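Local coordinates for phosphate-binding protein (Xanthomonas axonopodis pv. citri, PDB 5UB6) that probably serves as the periplasmic substrate-binding component of a phosphate- or phosphonate-type ABC transporter, and holds pyrophosphate in this crystal structure, at residues Ser64-Ala69 / Thr85-Leu90. Numbering follows the deposited sequence.
Sequences SETTGA and TERGGL. With POP (pyrophosphate 2-), chain C.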
loop_
_atom_site.group_PDB
_atom_site.type_symbol
_atom_site.label_atom_id
_atom_site.label_comp_id
_atom_site.label_asym_id
_atom_site.label_seq_id
_atom_site.Cartn_x
_atom_site.Cartn_y
_atom_site.Cartn_z
ATOM N N SER A 64 6.649 6.710 -3.251
ATOM C CA SER A 64 6.155 5.607 -4.075
ATOM C C SER A 64 5.296 4.739 -3.171
ATOM O O SER A 64 5.807 4.138 -2.257
ATOM C CB SER A 64 7.293 4.759 -4.619
ATOM O OG SER A 64 6.767 3.678 -5.394
ATOM N N GLU A 65 3.992 4.661 -3.438
ATOM C CA GLU A 65 3.042 3.974 -2.545
ATOM C C GLU A 65 2.079 3.073 -3.329
ATOM O O GLU A 65 1.868 3.255 -4.543
ATOM C CB GLU A 65 2.243 5.003 -1.699
ATOM C CG GLU A 65 3.105 5.855 -0.743
ATOM C CD GLU A 65 3.689 5.084 0.451
ATOM O OE1 GLU A 65 3.056 4.100 0.908
ATOM O OE2 GLU A 65 4.771 5.493 0.950
ATOM N N THR A 66 1.470 2.139 -2.606
ATOM C CA THR A 66 0.340 1.408 -3.123
ATOM C C THR A 66 -0.814 2.373 -3.205
ATOM O O THR A 66 -0.864 3.383 -2.484
ATOM C CB THR A 66 -0.034 0.199 -2.278
ATOM O OG1 THR A 66 -0.432 0.633 -0.983
ATOM C CG2 THR A 66 1.130 -0.753 -2.133
ATOM N N THR A 67 -1.736 2.065 -4.111
ATOM C CA THR A 67 -2.721 3.034 -4.555
ATOM C C THR A 67 -3.733 3.489 -3.522
ATOM O O THR A 67 -4.181 4.613 -3.618
ATOM C CB THR A 67 -3.429 2.530 -5.828
ATOM O OG1 THR A 67 -3.880 1.181 -5.619
ATOM C CG2 THR A 67 -2.426 2.560 -6.984
ATOM N N GLY A 68 -4.094 2.643 -2.544
ATOM C CA GLY A 68 -5.002 3.065 -1.486
ATOM C C GLY A 68 -4.319 4.115 -0.605
ATOM O O GLY A 68 -4.852 5.210 -0.355
ATOM N N ALA A 69 -3.113 3.784 -0.166
ATOM C CA ALA A 69 -2.286 4.708 0.583
ATOM C C ALA A 69 -2.050 5.999 -0.150
ATOM O O ALA A 69 -2.031 7.061 0.473
ATOM C CB ALA A 69 -0.958 4.062 0.903
ATOM N N THR A 85 3.022 2.760 -11.321
ATOM C CA THR A 85 4.198 1.961 -11.018
ATOM C C THR A 85 3.793 0.528 -11.061
ATOM O O THR A 85 2.727 0.158 -10.565
ATOM C CB THR A 85 4.759 2.393 -9.666
ATOM O OG1 THR A 85 4.947 3.818 -9.699
ATOM C CG2 THR A 85 6.079 1.707 -9.336
ATOM N N GLU A 86 4.637 -0.262 -11.710
ATOM C CA GLU A 86 4.459 -1.688 -11.886
ATOM C C GLU A 86 5.551 -2.328 -11.042
ATOM O O GLU A 86 6.696 -1.904 -11.120
ATOM C CB GLU A 86 4.649 -2.025 -13.370
ATOM C CG GLU A 86 4.772 -3.510 -13.688
ATOM C CD GLU A 86 5.384 -3.775 -15.067
ATOM O OE1 GLU A 86 4.773 -3.309 -16.068
ATOM O OE2 GLU A 86 6.465 -4.424 -15.137
ATOM N N ARG A 87 5.206 -3.305 -10.208
ATOM C CA ARG A 87 6.174 -3.948 -9.330
ATOM C C ARG A 87 6.053 -5.455 -9.466
ATOM O O ARG A 87 4.937 -6.003 -9.557
ATOM C CB ARG A 87 5.981 -3.542 -7.846
ATOM C CG ARG A 87 5.642 -2.062 -7.656
ATOM C CD ARG A 87 6.309 -1.334 -6.517
ATOM N NE ARG A 87 5.518 -1.290 -5.299
ATOM C CZ ARG A 87 5.403 -0.242 -4.459
ATOM N NH1 ARG A 87 5.980 0.929 -4.676
ATOM N NH2 ARG A 87 4.683 -0.379 -3.365
ATOM N N GLY A 88 7.194 -6.122 -9.436
ATOM C CA GLY A 88 7.228 -7.593 -9.599
ATOM C C GLY A 88 6.663 -8.075 -10.925
ATOM O O GLY A 88 6.118 -9.161 -10.999
ATOM N N GLY A 89 6.791 -7.269 -11.970
ATOM C CA GLY A 89 6.187 -7.597 -13.255
ATOM C C GLY A 89 4.664 -7.418 -13.319
ATOM O O GLY A 89 4.060 -7.753 -14.315
ATOM N N LEU A 90 4.049 -6.837 -12.293
ATOM C CA LEU A 90 2.595 -6.717 -12.174
ATOM C C LEU A 90 2.161 -5.272 -12.055
ATOM O O LEU A 90 2.663 -4.496 -11.224
ATOM C CB LEU A 90 2.101 -7.465 -10.940
ATOM C CG LEU A 90 2.452 -8.945 -10.874
ATOM C CD1 LEU A 90 2.211 -9.426 -9.468
ATOM C CD2 LEU A 90 1.654 -9.780 -11.867
HETATM P P1 POP C . 2.891 -3.096 0.534
HETATM O O1 POP C . 3.355 -1.669 0.818
HETATM O O2 POP C . 3.374 -3.862 -0.684
HETATM O O3 POP C . 2.850 -3.941 1.762
HETATM O O POP C . 1.389 -2.902 0.051
HETATM P P2 POP C . 0.082 -2.602 0.913
HETATM O O4 POP C . -0.178 -1.074 0.814
HETATM O O5 POP C . -0.932 -3.430 0.192
HETATM O O6 POP C . 0.282 -2.950 2.416
HETATM O O HOH W 1 7.827 1.334 -6.418
#
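A chi1 of 179° sets Ser64 OG anti to the backbone N, and bends at chi2 (-139°) and chi3 of Arg87, on strand 79-87, bring the edge of its guanidinium up to Ser64 on strand 62-66. Both strands belong to the substrate-binding fold of periplasmic binding proteins, in which the ligand sits in a cleft between two lobes, and the contact illustrates how water can mediate between polar groups that are already close. NH1 of Arg87 comes within 2.9 Å of Ser64 OG, in the guanidinium plane and at its edge, yet the angle is too poor for a direct hydrogen bond. A water makes the link instead. It accepts from Arg87 NH1 at 2.6 Å and donates to Ser64 OG at 2.8 Å, and it too lies in the plane at the guanidinium edge. OE2 of Glu214 is hydrogen-bonded to both Ser64 OG and Thr85 OG1 and so ties the two strands together. Another acid, Glu65, keeps its OE1 6.4 Å from Arg87 NH2, not in contact, while its OE2 is bonded to Ile10 N.

At the other end of the guanidinium, NH2 approaches the methyl CG2 of Thr66 obliquely, at 3.8 Å. From Arg87 the chain reverses in a type I' turn through Gly88 and Gly89 to Leu90, and Arg87 and Leu90 close it with a backbone hydrogen bond in each direction. Thr66, right before helix 67-75, reaches the ligand, which Ser123, Thr124, Ser125, Lys164 and Arg211 also grip. Its OG1 stands between the backbone N and the carbonyl carbon (chi1 63°), bonded to Thr124 OG1 and donating to pyrophosphate O4 over a very short 2.5 Å, a length whose exact value is uncertain.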